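DNA polymerase sliding clamp (PDB 1RWZ) probably encircles DNA as a ring of three subunits and tethers the replicative polymerase and other DNA-processing proteins to it as a moving platform. Local coordinates at residues Val44-Ser55 with Arg231-Ala239; Ser149-Gly160 with Phe184-Val195. All coordinates share one frame; numbering follows the deposited sequence.

Contact 1: residues Val44-Ser55 with Arg231-Ala239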
loop_
_atom_site.group_PDB
_atom_site.type_symbol
_atom_site.label_atom_id
_atom_site.label_comp_id
_atom_site.label_asym_id
_atom_site.label_seq_id
_atom_site.Cartn_x
_atom_site.Cartn_y
_atom_site.Cartn_z
ATOM N N VAL A 44 -21.461 -0.854 24.122
ATOM C CA VAL A 44 -22.186 -1.413 22.992
ATOM C C VAL A 44 -21.567 -2.747 22.584
ATOM O O VAL A 44 -22.242 -3.611 22.028
ATOM C CB VAL A 44 -22.146 -0.442 21.794
ATOM C CG1 VAL A 44 -22.828 -1.060 20.590
ATOM C CG2 VAL A 44 -22.828 0.876 22.170
ATOM N N ALA A 45 -20.282 -2.913 22.878
ATOM C CA ALA A 45 -19.577 -4.142 22.521
ATOM C C ALA A 45 -18.631 -4.617 23.614
ATOM O O ALA A 45 -18.107 -3.818 24.394
ATOM C CB ALA A 45 -18.806 -3.925 21.226
ATOM N N MET A 46 -18.415 -5.928 23.659
ATOM C CA MET A 46 -17.524 -6.542 24.629
ATOM C C MET A 46 -16.599 -7.491 23.869
ATOM O O MET A 46 -16.961 -7.994 22.806
ATOM C CB MET A 46 -18.334 -7.335 25.662
ATOM C CG MET A 46 -17.505 -8.034 26.744
ATOM S SD MET A 46 -18.493 -9.107 27.841
ATOM C CE MET A 46 -19.067 -7.945 29.059
ATOM N N VAL A 47 -15.407 -7.710 24.406
ATOM C CA VAL A 47 -14.458 -8.635 23.793
ATOM C C VAL A 47 -13.972 -9.591 24.877
ATOM O O VAL A 47 -13.721 -9.188 26.014
ATOM C CB VAL A 47 -13.251 -7.892 23.151
ATOM C CG1 VAL A 47 -12.462 -7.133 24.209
ATOM C CG2 VAL A 47 -12.354 -8.901 22.414
ATOM N N ILE A 48 -13.875 -10.868 24.530
ATOM C CA ILE A 48 -13.427 -11.882 25.467
ATOM C C ILE A 48 -12.337 -12.657 24.743
ATOM O O ILE A 48 -12.600 -13.268 23.709
ATOM C CB ILE A 48 -14.559 -12.856 25.826
ATOM C CG1 ILE A 48 -15.787 -12.082 26.325
ATOM C CG2 ILE A 48 -14.070 -13.838 26.883
ATOM C CD1 ILE A 48 -17.057 -12.923 26.396
ATOM N N VAL A 49 -11.126 -12.615 25.286
ATOM C CA VAL A 49 -9.981 -13.294 24.690
ATOM C C VAL A 49 -9.499 -14.455 25.547
ATOM O O VAL A 49 -9.324 -14.323 26.758
ATOM C CB VAL A 49 -8.785 -12.324 24.497
ATOM C CG1 VAL A 49 -7.565 -13.092 23.994
ATOM C CG2 VAL A 49 -9.150 -11.223 23.517
ATOM N N ASP A 50 -9.282 -15.595 24.903
ATOM C CA ASP A 50 -8.782 -16.774 25.583
ATOM C C ASP A 50 -7.683 -17.417 24.750
ATOM O O ASP A 50 -7.898 -17.741 23.583
ATOM C CB ASP A 50 -9.897 -17.804 25.808
ATOM C CG ASP A 50 -10.821 -17.431 26.954
ATOM O OD1 ASP A 50 -11.977 -17.040 26.689
ATOM O OD2 ASP A 50 -10.385 -17.527 28.122
ATOM N N ILE A 51 -6.504 -17.569 25.345
ATOM C CA ILE A 51 -5.390 -18.236 24.677
ATOM C C ILE A 51 -5.008 -19.410 25.573
ATOM O O ILE A 51 -4.341 -19.234 26.593
ATOM C CB ILE A 51 -4.143 -17.339 24.522
ATOM C CG1 ILE A 51 -4.503 -16.020 23.844
ATOM C CG2 ILE A 51 -3.097 -18.077 23.669
ATOM C CD1 ILE A 51 -3.298 -15.097 23.646
ATOM N N PRO A 52 -5.444 -20.628 25.213
ATOM C CA PRO A 52 -5.128 -21.821 26.010
ATOM C C PRO A 52 -3.616 -21.974 26.149
ATOM O O PRO A 52 -2.864 -21.619 25.242
ATOM C CB PRO A 52 -5.743 -22.956 25.190
ATOM C CG PRO A 52 -6.873 -22.286 24.466
ATOM C CD PRO A 52 -6.257 -20.980 24.035
ATOM N N LYS A 53 -3.169 -22.514 27.278
ATOM C CA LYS A 53 -1.741 -22.691 27.505
ATOM C C LYS A 53 -1.046 -23.442 26.375
ATOM O O LYS A 53 0.102 -23.148 26.051
ATOM C CB LYS A 53 -1.498 -23.421 28.829
ATOM C CG LYS A 53 -2.087 -24.816 28.894
ATOM C CD LYS A 53 -1.797 -25.459 30.245
ATOM C CE LYS A 53 -2.372 -26.865 30.317
ATOM N NZ LYS A 53 -2.105 -27.505 31.635
ATOM N N ASP A 54 -1.739 -24.398 25.763
ATOM C CA ASP A 54 -1.129 -25.167 24.685
ATOM C C ASP A 54 -0.927 -24.391 23.385
ATOM O O ASP A 54 -0.305 -24.898 22.454
ATOM C CB ASP A 54 -1.925 -26.452 24.430
ATOM C CG ASP A 54 -1.844 -27.422 25.599
ATOM O OD1 ASP A 54 -0.733 -27.597 26.149
ATOM O OD2 ASP A 54 -2.882 -28.013 25.972
ATOM N N SER A 55 -1.440 -23.162 23.320
ATOM C CA SER A 55 -1.261 -22.339 22.128
ATOM C C SER A 55 0.059 -21.578 22.211
ATOM O O SER A 55 0.513 -20.997 21.229
ATOM C CB SER A 55 -2.423 -21.355 21.965
ATOM O OG SER A 55 -3.599 -22.050 21.576
ATOM N N ARG A 231 -5.084 -20.695 17.362
ATOM C CA ARG A 231 -4.408 -20.569 18.649
ATOM C C ARG A 231 -5.169 -19.698 19.643
ATOM O O ARG A 231 -5.067 -19.891 20.859
ATOM C CB ARG A 231 -3.010 -19.977 18.467
ATOM C CG ARG A 231 -2.002 -20.865 17.736
ATOM C CD ARG A 231 -0.641 -20.183 17.776
ATOM N NE ARG A 231 0.429 -20.887 17.067
ATOM C CZ ARG A 231 0.525 -20.994 15.744
ATOM N NH1 ARG A 231 -0.394 -20.458 14.949
ATOM N NH2 ARG A 231 1.575 -21.605 15.211
ATOM N N ALA A 232 -5.928 -18.740 19.127
ATOM C CA ALA A 232 -6.661 -17.830 19.992
ATOM C C ALA A 232 -8.150 -17.805 19.739
ATOM O O ALA A 232 -8.604 -17.954 18.609
ATOM C CB ALA A 232 -6.102 -16.415 19.842
ATOM N N LYS A 233 -8.908 -17.630 20.814
ATOM C CA LYS A 233 -10.348 -17.513 20.704
ATOM C C LYS A 233 -10.626 -16.058 21.057
ATOM O O LYS A 233 -10.248 -15.588 22.130
ATOM C CB LYS A 233 -11.064 -18.442 21.688
ATOM C CG LYS A 233 -12.577 -18.283 21.651
ATOM C CD LYS A 233 -13.300 -19.409 22.373
ATOM C CE LYS A 233 -13.223 -20.706 21.583
ATOM N NZ LYS A 233 -14.055 -21.791 22.188
ATOM N N VAL A 234 -11.242 -15.341 20.129
ATOM C CA VAL A 234 -11.576 -13.943 20.341
ATOM C C VAL A 234 -13.061 -13.806 20.070
ATOM O O VAL A 234 -13.510 -13.910 18.929
ATOM C CB VAL A 234 -10.782 -13.021 19.392
ATOM C CG1 VAL A 234 -11.236 -11.576 19.560
ATOM C CG2 VAL A 234 -9.291 -13.147 19.690
ATOM N N GLU A 235 -13.820 -13.601 21.136
ATOM C CA GLU A 235 -15.257 -13.449 21.015
ATOM C C GLU A 235 -15.657 -11.999 21.209
ATOM O O GLU A 235 -15.226 -11.348 22.165
ATOM C CB GLU A 235 -15.983 -14.306 22.058
ATOM C CG GLU A 235 -17.492 -14.035 22.106
ATOM C CD GLU A 235 -18.238 -14.921 23.092
ATOM O OE1 GLU A 235 -19.435 -14.656 23.332
ATOM O OE2 GLU A 235 -17.643 -15.879 23.623
ATOM N N TYR A 236 -16.458 -11.498 20.277
ATOM C CA TYR A 236 -16.982 -10.144 20.353
ATOM C C TYR A 236 -18.484 -10.300 20.548
ATOM O O TYR A 236 -19.115 -11.161 19.927
ATOM C CB TYR A 236 -16.726 -9.365 19.059
ATOM C CG TYR A 236 -15.326 -8.807 18.904
ATOM C CD1 TYR A 236 -14.493 -9.235 17.865
ATOM C CD2 TYR A 236 -14.854 -7.812 19.759
ATOM C CE1 TYR A 236 -13.226 -8.679 17.683
ATOM C CE2 TYR A 236 -13.592 -7.250 19.588
ATOM C CZ TYR A 236 -12.785 -7.682 18.548
ATOM O OH TYR A 236 -11.553 -7.097 18.359
ATOM N N ILE A 237 -19.051 -9.484 21.427
ATOM C CA ILE A 237 -20.487 -9.514 21.676
ATOM C C ILE A 237 -20.956 -8.103 21.361
ATOM O O ILE A 237 -20.367 -7.128 21.832
ATOM C CB ILE A 237 -20.803 -9.868 23.144
ATOM C CG1 ILE A 237 -20.233 -11.252 23.466
ATOM C CG2 ILE A 237 -22.319 -9.853 23.368
ATOM C CD1 ILE A 237 -20.382 -11.676 24.911
ATOM N N LEU A 238 -22.003 -8.001 20.551
ATOM C CA LEU A 238 -22.517 -6.707 20.128
ATOM C C LEU A 238 -23.990 -6.532 20.464
ATOM O O LEU A 238 -24.818 -7.372 20.106
ATOM C CB LEU A 238 -22.315 -6.548 18.616
ATOM C CG LEU A 238 -22.837 -5.282 17.933
ATOM C CD1 LEU A 238 -22.184 -4.058 18.563
ATOM C CD2 LEU A 238 -22.538 -5.340 16.440
ATOM N N ALA A 239 -24.305 -5.435 21.151
ATOM C CA ALA A 239 -25.688 -5.125 21.528
ATOM C C ALA A 239 -26.532 -4.922 20.272
ATOM O O ALA A 239 -26.048 -4.419 19.255
ATOM C CB ALA A 239 -25.722 -3.859 22.402
HETATM O O HOH W 1 1.507 -22.441 19.104
#
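Strands 45-52 and 232-238 form the central antiparallel pairing of the sheet that joins the two PCNA domains of one subunit. Met46 with Ile237, Ile48 with Glu235 and Asp50 with Lys233 are hydrogen-bonded pairs, and Ala239 N also bonds to Val44 O at one end. On the face of Val47 and Tyr236 the two side chains run side by side. Val47 CG2 lies 3.5 Å from Tyr236 CE2 and approaches the ring obliquely; chi1 of 62° turns this methyl anti to the backbone N. The Tyr236 hydroxyl goes on to Ala17 O, and its ring stacks with Phe201. Leu238 CD1 lies 3.7 Å from Val44 CG1.

On the other face Ile48 CD1 meets two partners. The Ile48 and Ile237 side chains cross at a slant, their CD1 atoms 3.8 Å apart. Ile48 CD1 also lies 4.0 Å from the carboxylate carbon CD of Glu235. That buried carboxylate has a salt bridge to Arg222. At the far end Ser55 OG donates to Arg231 O at 2.7 Å, in the carbonyl plane on a lone pair. A water accepts from Arg231 NE and donates to Ser55 O, while Arg231 NH1 bonds to Val228 O. The backbone ladder and the apolar contacts on both faces thus join the domains within one continuous sheet. The nearby Arg222 would be expected to favour a charged Glu235.

Contact 2: residues Ser149-Gly160 with Phe184-Val195; sequences SDQVIFRSDKEG and FNGGEARSMFSV
Strands 151-157 and 189-194 pair antiparallel in a sheet of the C-terminal PCNA domain, with 189-194 outermost within this chain. Backbone hydrogen bonds join Val152 with Phe193, Phe154 with Ser191 and Ser156 with Ala189. Val195, the first residue of helix 195-201, gives its N-H to Asp150 O. At the other end Ser156 OG donates to Gly187 O at 2.8 Å; chi1 of -178° sets this oxygen anti to the backbone N.

The aromatic contact is edge-to-face. The edge of Phe193 points at a face of Phe154, with ring centroids 5.2 Å apart and planes at 61°. Asp157 O lies in the plane of the Phe184 ring, 3.1 Å from CZ. Among the apolar contacts, Val195 CG2 is pressed against Val152 CG1 at 3.3 Å. On the opposite face Met192 CE is also closer than usual to Ile153 CG1, at 3.2 Å.

Arg155 and Arg190 lie on this Met192 face. Ile153 CG2 sits over the centre of the Arg190 guanidinium, 4.0 Å above its plane. Arg155 CD meets the edge of the same group, 3.1 Å from NH1. The two guanidinium planes are 72° apart, and Arg190 NE has a salt bridge to Glu243.

Val152, Phe154 and Phe193 pack on Leu198 of helix 195-201. Leu215 of strand 210-215 touches both rings, while Ala129 of strand 129-134 meets Ser156 and Ala189.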
loop_
_atom_site.group_PDB
_atom_site.type_symbol
_atom_site.label_atom_id
_atom_site.label_comp_id
_atom_site.label_asym_id
_atom_site.label_seq_id
_atom_site.Cartn_x
_atom_site.Cartn_y
_atom_site.Cartn_z
ATOM N N SER A 149 -25.562 0.353 3.850
ATOM C CA SER A 149 -26.161 0.920 5.049
ATOM C C SER A 149 -25.221 0.888 6.244
ATOM O O SER A 149 -24.120 0.345 6.168
ATOM C CB SER A 149 -27.441 0.140 5.378
ATOM O OG SER A 149 -28.070 0.625 6.548
ATOM N N ASP A 150 -25.655 1.488 7.346
ATOM C CA ASP A 150 -24.852 1.491 8.558
ATOM C C ASP A 150 -25.448 0.483 9.542
ATOM O O ASP A 150 -24.993 0.355 10.676
ATOM C CB ASP A 150 -24.798 2.901 9.159
ATOM C CG ASP A 150 -26.154 3.409 9.595
ATOM O OD1 ASP A 150 -27.169 3.025 8.980
ATOM O OD2 ASP A 150 -26.198 4.216 10.549
ATOM N N GLN A 151 -26.465 -0.240 9.081
ATOM C CA GLN A 151 -27.135 -1.265 9.882
ATOM C C GLN A 151 -27.422 -2.492 9.033
ATOM O O GLN A 151 -27.707 -2.379 7.845
ATOM C CB GLN A 151 -28.465 -0.749 10.421
ATOM C CG GLN A 151 -28.347 0.425 11.343
ATOM C CD GLN A 151 -29.702 0.972 11.740
ATOM O OE1 GLN A 151 -29.818 1.719 12.702
ATOM N NE2 GLN A 151 -30.735 0.604 10.989
ATOM N N VAL A 152 -27.358 -3.666 9.651
ATOM C CA VAL A 152 -27.630 -4.910 8.945
ATOM C C VAL A 152 -28.479 -5.843 9.785
ATOM O O VAL A 152 -28.417 -5.826 11.016
ATOM C CB VAL A 152 -26.334 -5.670 8.581
ATOM C CG1 VAL A 152 -25.568 -4.917 7.523
ATOM C CG2 VAL A 152 -25.484 -5.870 9.825
ATOM N N ILE A 153 -29.282 -6.654 9.111
ATOM C CA ILE A 153 -30.115 -7.627 9.790
ATOM C C ILE A 153 -29.461 -8.998 9.645
ATOM O O ILE A 153 -29.027 -9.362 8.551
ATOM C CB ILE A 153 -31.518 -7.718 9.155
ATOM C CG1 ILE A 153 -32.306 -6.438 9.442
ATOM C CG2 ILE A 153 -32.261 -8.931 9.700
ATOM C CD1 ILE A 153 -33.641 -6.367 8.723
ATOM N N PHE A 154 -29.357 -9.727 10.752
ATOM C CA PHE A 154 -28.834 -11.091 10.734
ATOM C C PHE A 154 -30.093 -11.928 10.872
ATOM O O PHE A 154 -30.895 -11.708 11.784
ATOM C CB PHE A 154 -27.919 -11.381 11.927
ATOM C CG PHE A 154 -26.515 -10.867 11.770
ATOM C CD1 PHE A 154 -25.515 -11.292 12.641
ATOM C CD2 PHE A 154 -26.190 -9.949 10.778
ATOM C CE1 PHE A 154 -24.213 -10.809 12.527
ATOM C CE2 PHE A 154 -24.888 -9.462 10.655
ATOM C CZ PHE A 154 -23.900 -9.891 11.529
ATOM N N ARG A 155 -30.273 -12.886 9.975
ATOM C CA ARG A 155 -31.466 -13.714 10.002
ATOM C C ARG A 155 -31.116 -15.181 9.806
ATOM O O ARG A 155 -30.322 -15.530 8.937
ATOM C CB ARG A 155 -32.414 -13.236 8.901
ATOM C CG ARG A 155 -33.656 -14.066 8.686
ATOM C CD ARG A 155 -34.433 -13.495 7.505
ATOM N NE ARG A 155 -35.490 -14.387 7.042
ATOM C CZ ARG A 155 -36.231 -14.161 5.961
ATOM N NH1 ARG A 155 -36.026 -13.070 5.232
ATOM N NH2 ARG A 155 -37.173 -15.023 5.606
ATOM N N SER A 156 -31.706 -16.032 10.637
ATOM C CA SER A 156 -31.474 -17.468 10.557
ATOM C C SER A 156 -32.792 -18.226 10.653
ATOM O O SER A 156 -33.714 -17.815 11.353
ATOM C CB SER A 156 -30.549 -17.915 11.699
ATOM O OG SER A 156 -30.263 -19.301 11.633
ATOM N N ASP A 157 -32.878 -19.324 9.914
ATOM C CA ASP A 157 -34.042 -20.197 9.947
ATOM C C ASP A 157 -33.623 -21.497 9.285
ATOM O O ASP A 157 -32.446 -21.683 8.978
ATOM C CB ASP A 157 -35.258 -19.583 9.234
ATOM C CG ASP A 157 -35.003 -19.281 7.773
ATOM O OD1 ASP A 157 -34.222 -20.004 7.126
ATOM O OD2 ASP A 157 -35.611 -18.317 7.266
ATOM N N LYS A 158 -34.565 -22.403 9.065
ATOM C CA LYS A 158 -34.214 -23.675 8.451
ATOM C C LYS A 158 -33.609 -23.536 7.051
ATOM O O LYS A 158 -32.864 -24.407 6.607
ATOM C CB LYS A 158 -35.440 -24.591 8.424
ATOM C CG LYS A 158 -35.946 -24.928 9.823
ATOM C CD LYS A 158 -37.121 -25.895 9.805
ATOM C CE LYS A 158 -37.554 -26.237 11.228
ATOM N NZ LYS A 158 -38.671 -27.228 11.266
ATOM N N GLU A 159 -33.904 -22.437 6.362
ATOM C CA GLU A 159 -33.380 -22.223 5.011
ATOM C C GLU A 159 -31.966 -21.640 4.952
ATOM O O GLU A 159 -31.440 -21.395 3.862
ATOM C CB GLU A 159 -34.318 -21.318 4.208
ATOM C CG GLU A 159 -35.624 -21.967 3.790
ATOM C CD GLU A 159 -36.450 -21.064 2.892
ATOM O OE1 GLU A 159 -35.927 -20.632 1.840
ATOM O OE2 GLU A 159 -37.622 -20.787 3.233
ATOM N N GLY A 160 -31.351 -21.404 6.106
ATOM C CA GLY A 160 -30.004 -20.866 6.093
ATOM C C GLY A 160 -29.778 -19.584 6.873
ATOM O O GLY A 160 -30.595 -19.191 7.706
ATOM N N PHE A 184 -24.438 -25.757 11.020
ATOM C CA PHE A 184 -25.629 -24.920 11.137
ATOM C C PHE A 184 -26.738 -25.718 11.809
ATOM O O PHE A 184 -27.002 -26.855 11.424
ATOM C CB PHE A 184 -26.075 -24.481 9.744
ATOM C CG PHE A 184 -27.269 -23.571 9.741
ATOM C CD1 PHE A 184 -27.242 -22.361 10.433
ATOM C CD2 PHE A 184 -28.409 -23.906 9.016
ATOM C CE1 PHE A 184 -28.336 -21.493 10.399
ATOM C CE2 PHE A 184 -29.506 -23.049 8.973
ATOM C CZ PHE A 184 -29.470 -21.838 9.668
ATOM N N ASN A 185 -27.400 -25.122 12.796
ATOM C CA ASN A 185 -28.456 -25.833 13.507
ATOM C C ASN A 185 -29.876 -25.450 13.087
ATOM O O ASN A 185 -30.849 -25.959 13.640
ATOM C CB ASN A 185 -28.268 -25.650 15.017
ATOM C CG ASN A 185 -28.711 -24.287 15.505
ATOM O OD1 ASN A 185 -28.758 -23.322 14.745
ATOM N ND2 ASN A 185 -29.025 -24.200 16.789
ATOM N N GLY A 186 -29.987 -24.562 12.103
ATOM C CA GLY A 186 -31.291 -24.148 11.608
ATOM C C GLY A 186 -32.177 -23.380 12.576
ATOM O O GLY A 186 -33.383 -23.260 12.346
ATOM N N GLY A 187 -31.591 -22.862 13.650
ATOM C CA GLY A 187 -32.363 -22.111 14.625
ATOM C C GLY A 187 -32.978 -20.857 14.032
ATOM O O GLY A 187 -32.405 -20.238 13.137
ATOM N N GLU A 188 -34.150 -20.476 14.529
ATOM C CA GLU A 188 -34.828 -19.285 14.033
ATOM C C GLU A 188 -34.452 -18.077 14.881
ATOM O O GLU A 188 -34.625 -18.088 16.101
ATOM C CB GLU A 188 -36.347 -19.488 14.054
ATOM C CG GLU A 188 -36.818 -20.614 13.144
ATOM C CD GLU A 188 -38.329 -20.701 13.048
ATOM O OE1 GLU A 188 -38.992 -20.805 14.103
ATOM O OE2 GLU A 188 -38.852 -20.668 11.915
ATOM N N ALA A 189 -33.935 -17.044 14.226
ATOM C CA ALA A 189 -33.521 -15.824 14.910
ATOM C C ALA A 189 -33.414 -14.662 13.930
ATOM O O ALA A 189 -33.147 -14.854 12.745
ATOM C CB ALA A 189 -32.182 -16.044 15.600
ATOM N N ARG A 190 -33.608 -13.449 14.433
ATOM C CA ARG A 190 -33.536 -12.264 13.589
ATOM C C ARG A 190 -33.234 -11.055 14.467
ATOM O O ARG A 190 -34.017 -10.726 15.355
ATOM C CB ARG A 190 -34.878 -12.076 12.870
ATOM C CG ARG A 190 -34.952 -10.923 11.883
ATOM C CD ARG A 190 -36.383 -10.788 11.344
ATOM N NE ARG A 190 -36.533 -9.674 10.410
ATOM C CZ ARG A 190 -36.175 -9.708 9.131
ATOM N NH1 ARG A 190 -35.644 -10.808 8.615
ATOM N NH2 ARG A 190 -36.341 -8.638 8.368
ATOM N N SER A 191 -32.095 -10.410 14.228
ATOM C CA SER A 191 -31.697 -9.223 14.988
ATOM C C SER A 191 -30.994 -8.224 14.072
ATOM O O SER A 191 -30.463 -8.600 13.028
ATOM C CB SER A 191 -30.750 -9.600 16.135
ATOM O OG SER A 191 -31.410 -10.339 17.147
ATOM N N MET A 192 -30.988 -6.952 14.460
ATOM C CA MET A 192 -30.331 -5.919 13.660
ATOM C C MET A 192 -29.125 -5.370 14.417
ATOM O O MET A 192 -29.177 -5.211 15.635
ATOM C CB MET A 192 -31.310 -4.786 13.339
ATOM C CG MET A 192 -30.726 -3.719 12.424
ATOM S SD MET A 192 -31.990 -2.774 11.559
ATOM C CE MET A 192 -31.746 -3.317 9.912
ATOM N N PHE A 193 -28.043 -5.083 13.692
ATOM C CA PHE A 193 -26.815 -4.585 14.310
ATOM C C PHE A 193 -26.120 -3.480 13.532
ATOM O O PHE A 193 -26.354 -3.299 12.338
ATOM C CB PHE A 193 -25.802 -5.725 14.492
ATOM C CG PHE A 193 -26.335 -6.888 15.270
ATOM C CD1 PHE A 193 -26.820 -8.019 14.613
ATOM C CD2 PHE A 193 -26.391 -6.837 16.658
ATOM C CE1 PHE A 193 -27.359 -9.082 15.333
ATOM C CE2 PHE A 193 -26.928 -7.892 17.391
ATOM C CZ PHE A 193 -27.416 -9.018 16.728
ATOM N N SER A 194 -25.246 -2.759 14.232
ATOM C CA SER A 194 -24.459 -1.680 13.648
ATOM C C SER A 194 -23.313 -2.234 12.810
ATOM O O SER A 194 -22.499 -3.020 13.299
ATOM C CB SER A 194 -23.878 -0.796 14.750
ATOM O OG SER A 194 -22.689 -0.158 14.305
ATOM N N VAL A 195 -23.245 -1.807 11.554
ATOM C CA VAL A 195 -22.190 -2.251 10.648
ATOM C C VAL A 195 -20.820 -1.749 11.101
ATOM O O VAL A 195 -19.821 -2.450 10.944
ATOM C CB VAL A 195 -22.448 -1.761 9.199
ATOM C CG1 VAL A 195 -21.240 -2.056 8.315
ATOM C CG2 VAL A 195 -23.675 -2.453 8.631
HETATM O O HOH W 2 -37.326 -22.224 9.947
#

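Strand 45-52, early in the chain, pairs with strand 232-238 near the C terminus. Contact 1 therefore closes a long loop, with 175 residues between its segments. Contact 2 lies wholly within that loop and closes a much shorter one, of 23 residues without helix. Contact 1 ties the N-terminal domain to the C-terminal domain; contact 2 joins two strands of a sheet within the C-terminal domain. Their centres are about 21 Å apart, yet they touch. Phe193 CE2 lies 3.5 Å from Leu238 O, and Phe193 CD2 lies near Ala239 O. Leu238 CD2 also approaches Ser194 O.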